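Local coordinates for 433aa long hypothetical phosphoribosylglycinamide formyl transferase (PDB 2DWC), which is of unconfirmed function but belongs to the ATP-grasp family, with a PurT-type C-terminal region, and binds adenosine-5'-diphosphate, at residues Arg125-Ser137 / Tyr260-Gly272. Residues are numbered along the deposited sequence; the frame is centred on the assembly and turned at random.
Sequences RETLVKEAKVPTS and YRIAKRITDVLGG
Val269 fits its two methyls to different parts of helix 121-132: CG1 lies 3.7 Å from Thr127 CG2, while CG2 presses on the backbone of Ala132, 3.7 Å from CA. With CG1 anti to the backbone N (chi1 172°), both branches of Val269 face the partner helix, and the Glu131 side chain crosses over them at about a right angle. The hydroxyl of Thr127 is hydrogen-bonded to Arg123 O, and its methyl, anti to the backbone N, makes the contact with Val269. One turn earlier, Ile266 brings CG1 to 3.9 Å from Ala132 CB and sets CD1 against Leu128 CG. Within the ATP-grasp domain, the contact lays helix 121-132 and the loop after it against helix 253-270: the short helical segments cross at 101°, and helix 253-270 lies against the antiparallel strands 209-219 and 274-283. Lys133 leaves the helix with positive phi, and the chain then brings Val134 and Pro135 onto Ile262; the end of Ile262, CD1, reaches the Pro135 ring at CG, 3.9 Å away. Arg265 runs extended from CG to NE, its CD 3.4 Å from Ala132 O, with Val134 CG1 sliding past its aliphatic part and Lys133 O over one guanidinium face. Farther along the loop, Ser137 OG accepts a hydrogen bond from Arg125 NH1, back on the helix, in the guanidinium plane (3.0 Å, 168°). The Ser137 hydroxyl is also hydrogen-bonded to Glu202, and Ser137 touches the bound ADP.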
# COMPACT_ATOMS: atom_id res chain seq x y z
N ARG B 125 14.20 -12.99 29.40
CA ARG B 125 13.39 -13.71 30.38
C ARG B 125 13.46 -13.02 31.73
O ARG B 125 12.43 -12.82 32.39
CB ARG B 125 13.84 -15.18 30.48
CG ARG B 125 12.98 -16.04 31.45
CD ARG B 125 11.46 -15.91 31.25
NE ARG B 125 10.98 -16.32 29.91
CZ ARG B 125 10.44 -17.50 29.63
NH1 ARG B 125 10.30 -18.41 30.58
NH2 ARG B 125 9.98 -17.74 28.41
N GLU B 126 14.65 -12.62 32.16
CA GLU B 126 14.74 -11.94 33.45
C GLU B 126 14.00 -10.60 33.44
O GLU B 126 13.45 -10.18 34.46
CB GLU B 126 16.21 -11.75 33.85
CG GLU B 126 16.93 -13.09 34.12
CD GLU B 126 16.12 -14.00 35.06
OE1 GLU B 126 15.68 -15.09 34.63
OE2 GLU B 126 15.92 -13.61 36.23
N THR B 127 13.99 -9.94 32.29
CA THR B 127 13.27 -8.67 32.20
C THR B 127 11.77 -8.94 32.38
O THR B 127 11.08 -8.20 33.09
CB THR B 127 13.54 -7.98 30.82
OG1 THR B 127 14.94 -7.65 30.74
CG2 THR B 127 12.72 -6.69 30.67
N LEU B 128 11.26 -9.99 31.72
CA LEU B 128 9.85 -10.32 31.86
C LEU B 128 9.48 -10.72 33.29
O LEU B 128 8.44 -10.32 33.79
CB LEU B 128 9.44 -11.47 30.94
CG LEU B 128 8.92 -11.10 29.54
CD1 LEU B 128 9.81 -10.05 28.92
CD2 LEU B 128 8.86 -12.36 28.67
N VAL B 129 10.32 -11.53 33.91
CA VAL B 129 10.01 -12.02 35.25
C VAL B 129 10.28 -10.99 36.35
O VAL B 129 9.40 -10.72 37.16
CB VAL B 129 10.82 -13.32 35.57
CG1 VAL B 129 10.50 -13.80 37.01
CG2 VAL B 129 10.48 -14.41 34.56
N LYS B 130 11.47 -10.40 36.37
CA LYS B 130 11.83 -9.43 37.42
C LYS B 130 11.32 -8.01 37.25
O LYS B 130 10.95 -7.37 38.23
CB LYS B 130 13.35 -9.36 37.59
CG LYS B 130 14.06 -10.70 37.74
CD LYS B 130 13.52 -11.48 38.91
CE LYS B 130 14.24 -12.83 39.01
NZ LYS B 130 13.56 -13.77 39.97
N GLU B 131 11.30 -7.49 36.02
CA GLU B 131 10.83 -6.12 35.85
C GLU B 131 9.38 -5.98 35.38
O GLU B 131 8.62 -5.22 35.94
CB GLU B 131 11.73 -5.38 34.88
CG GLU B 131 13.20 -5.46 35.22
CD GLU B 131 14.04 -4.63 34.27
OE1 GLU B 131 13.93 -3.38 34.31
OE2 GLU B 131 14.79 -5.23 33.47
N ALA B 132 8.99 -6.69 34.32
CA ALA B 132 7.61 -6.56 33.86
C ALA B 132 6.68 -7.29 34.83
O ALA B 132 5.53 -6.92 34.97
CB ALA B 132 7.46 -7.19 32.41
N LYS B 133 7.20 -8.36 35.45
CA LYS B 133 6.45 -9.18 36.40
C LYS B 133 5.22 -9.79 35.76
O LYS B 133 4.08 -9.53 36.16
CB LYS B 133 6.06 -8.35 37.62
CG LYS B 133 7.25 -7.83 38.35
CD LYS B 133 6.81 -6.96 39.52
CE LYS B 133 8.00 -6.43 40.31
NZ LYS B 133 7.53 -5.61 41.48
N VAL B 134 5.46 -10.59 34.72
CA VAL B 134 4.37 -11.24 34.01
C VAL B 134 4.61 -12.72 34.05
O VAL B 134 5.74 -13.18 34.18
CB VAL B 134 4.30 -10.78 32.51
CG1 VAL B 134 3.92 -9.31 32.44
CG2 VAL B 134 5.62 -11.04 31.83
N PRO B 135 3.54 -13.51 33.93
CA PRO B 135 3.69 -14.96 33.96
C PRO B 135 4.43 -15.52 32.75
O PRO B 135 4.27 -15.02 31.64
CB PRO B 135 2.24 -15.47 34.06
CG PRO B 135 1.45 -14.40 33.39
CD PRO B 135 2.14 -13.09 33.74
N THR B 136 5.24 -16.53 32.99
CA THR B 136 5.98 -17.18 31.91
C THR B 136 6.10 -18.64 32.27
O THR B 136 5.75 -19.04 33.39
CB THR B 136 7.43 -16.67 31.77
OG1 THR B 136 8.20 -17.16 32.88
CG2 THR B 136 7.49 -15.16 31.75
N SER B 137 6.60 -19.42 31.33
CA SER B 137 6.85 -20.84 31.57
C SER B 137 7.89 -20.94 32.68
O SER B 137 8.70 -20.03 32.87
CB SER B 137 7.42 -21.49 30.31
OG SER B 137 8.68 -20.91 29.94
N TYR B 260 -3.57 -8.02 26.66
CA TYR B 260 -3.27 -6.59 26.70
C TYR B 260 -2.54 -6.22 27.99
O TYR B 260 -1.60 -5.44 27.97
CB TYR B 260 -4.54 -5.72 26.61
CG TYR B 260 -5.38 -5.95 25.36
CD1 TYR B 260 -6.77 -5.78 25.39
CD2 TYR B 260 -4.79 -6.36 24.16
CE1 TYR B 260 -7.55 -6.01 24.25
CE2 TYR B 260 -5.56 -6.61 23.01
CZ TYR B 260 -6.92 -6.43 23.05
OH TYR B 260 -7.67 -6.74 21.93
N ARG B 261 -2.98 -6.77 29.12
CA ARG B 261 -2.32 -6.44 30.38
C ARG B 261 -0.84 -6.84 30.40
O ARG B 261 0.03 -6.07 30.85
CB ARG B 261 -3.08 -7.14 31.55
CG ARG B 261 -2.61 -6.73 32.95
CD ARG B 261 -3.22 -7.63 34.06
NE ARG B 261 -2.63 -8.97 34.10
CZ ARG B 261 -1.41 -9.25 34.56
NH1 ARG B 261 -0.62 -8.28 35.02
NH2 ARG B 261 -0.98 -10.51 34.58
N ILE B 262 -0.56 -8.06 29.95
CA ILE B 262 0.81 -8.59 29.93
C ILE B 262 1.66 -7.78 28.94
O ILE B 262 2.80 -7.38 29.24
CB ILE B 262 0.80 -10.09 29.55
CG1 ILE B 262 0.32 -10.88 30.78
CG2 ILE B 262 2.19 -10.57 29.13
CD1 ILE B 262 -0.03 -12.27 30.51
N ALA B 263 1.11 -7.55 27.74
CA ALA B 263 1.85 -6.75 26.75
C ALA B 263 2.18 -5.36 27.32
O ALA B 263 3.31 -4.87 27.19
CB ALA B 263 0.99 -6.60 25.40
N LYS B 264 1.23 -4.71 27.99
CA LYS B 264 1.48 -3.38 28.54
C LYS B 264 2.62 -3.37 29.56
O LYS B 264 3.46 -2.46 29.56
CB LYS B 264 0.19 -2.82 29.18
CG LYS B 264 0.33 -1.43 29.84
CD LYS B 264 0.54 -0.34 28.84
CE LYS B 264 0.13 1.05 29.40
NZ LYS B 264 0.93 1.47 30.59
N ARG B 265 2.64 -4.38 30.42
CA ARG B 265 3.69 -4.46 31.45
C ARG B 265 5.05 -4.62 30.78
O ARG B 265 6.03 -4.04 31.22
CB ARG B 265 3.43 -5.65 32.38
CG ARG B 265 2.43 -5.34 33.51
CD ARG B 265 2.25 -6.57 34.37
NE ARG B 265 1.55 -6.32 35.62
CZ ARG B 265 2.01 -5.52 36.58
NH1 ARG B 265 3.17 -4.88 36.44
NH2 ARG B 265 1.31 -5.39 37.70
N ILE B 266 5.09 -5.37 29.68
CA ILE B 266 6.36 -5.59 28.98
C ILE B 266 6.80 -4.34 28.23
O ILE B 266 7.95 -3.92 28.34
CB ILE B 266 6.25 -6.76 28.01
CG1 ILE B 266 6.19 -8.07 28.82
CG2 ILE B 266 7.47 -6.77 27.04
CD1 ILE B 266 5.68 -9.28 28.01
N THR B 267 5.90 -3.75 27.46
CA THR B 267 6.33 -2.56 26.71
C THR B 267 6.61 -1.36 27.61
O THR B 267 7.46 -0.53 27.28
CB THR B 267 5.32 -2.21 25.58
OG1 THR B 267 4.05 -1.89 26.14
CG2 THR B 267 5.18 -3.41 24.62
N ASP B 268 5.92 -1.23 28.75
CA ASP B 268 6.24 -0.13 29.68
C ASP B 268 7.70 -0.29 30.15
O ASP B 268 8.40 0.72 30.38
CB ASP B 268 5.33 -0.19 30.92
CG ASP B 268 3.94 0.39 30.68
OD1 ASP B 268 3.09 0.19 31.57
OD2 ASP B 268 3.69 1.02 29.61
N VAL B 269 8.16 -1.52 30.35
CA VAL B 269 9.55 -1.73 30.74
C VAL B 269 10.54 -1.47 29.58
O VAL B 269 11.59 -0.83 29.77
CB VAL B 269 9.78 -3.15 31.27
CG1 VAL B 269 11.29 -3.40 31.47
CG2 VAL B 269 9.03 -3.33 32.61
N LEU B 270 10.23 -1.96 28.38
CA LEU B 270 11.17 -1.77 27.27
C LEU B 270 11.25 -0.29 26.86
O LEU B 270 12.34 0.19 26.54
CB LEU B 270 10.81 -2.69 26.08
CG LEU B 270 10.91 -4.19 26.40
CD1 LEU B 270 10.44 -4.99 25.20
CD2 LEU B 270 12.39 -4.56 26.76
N GLY B 271 10.11 0.40 26.88
CA GLY B 271 10.07 1.83 26.58
C GLY B 271 10.28 2.19 25.11
O GLY B 271 10.12 1.32 24.25
N GLY B 272 10.62 3.46 24.86
CA GLY B 272 10.86 3.92 23.49
C GLY B 272 9.59 4.21 22.72
O GLY B 272 8.51 4.42 23.30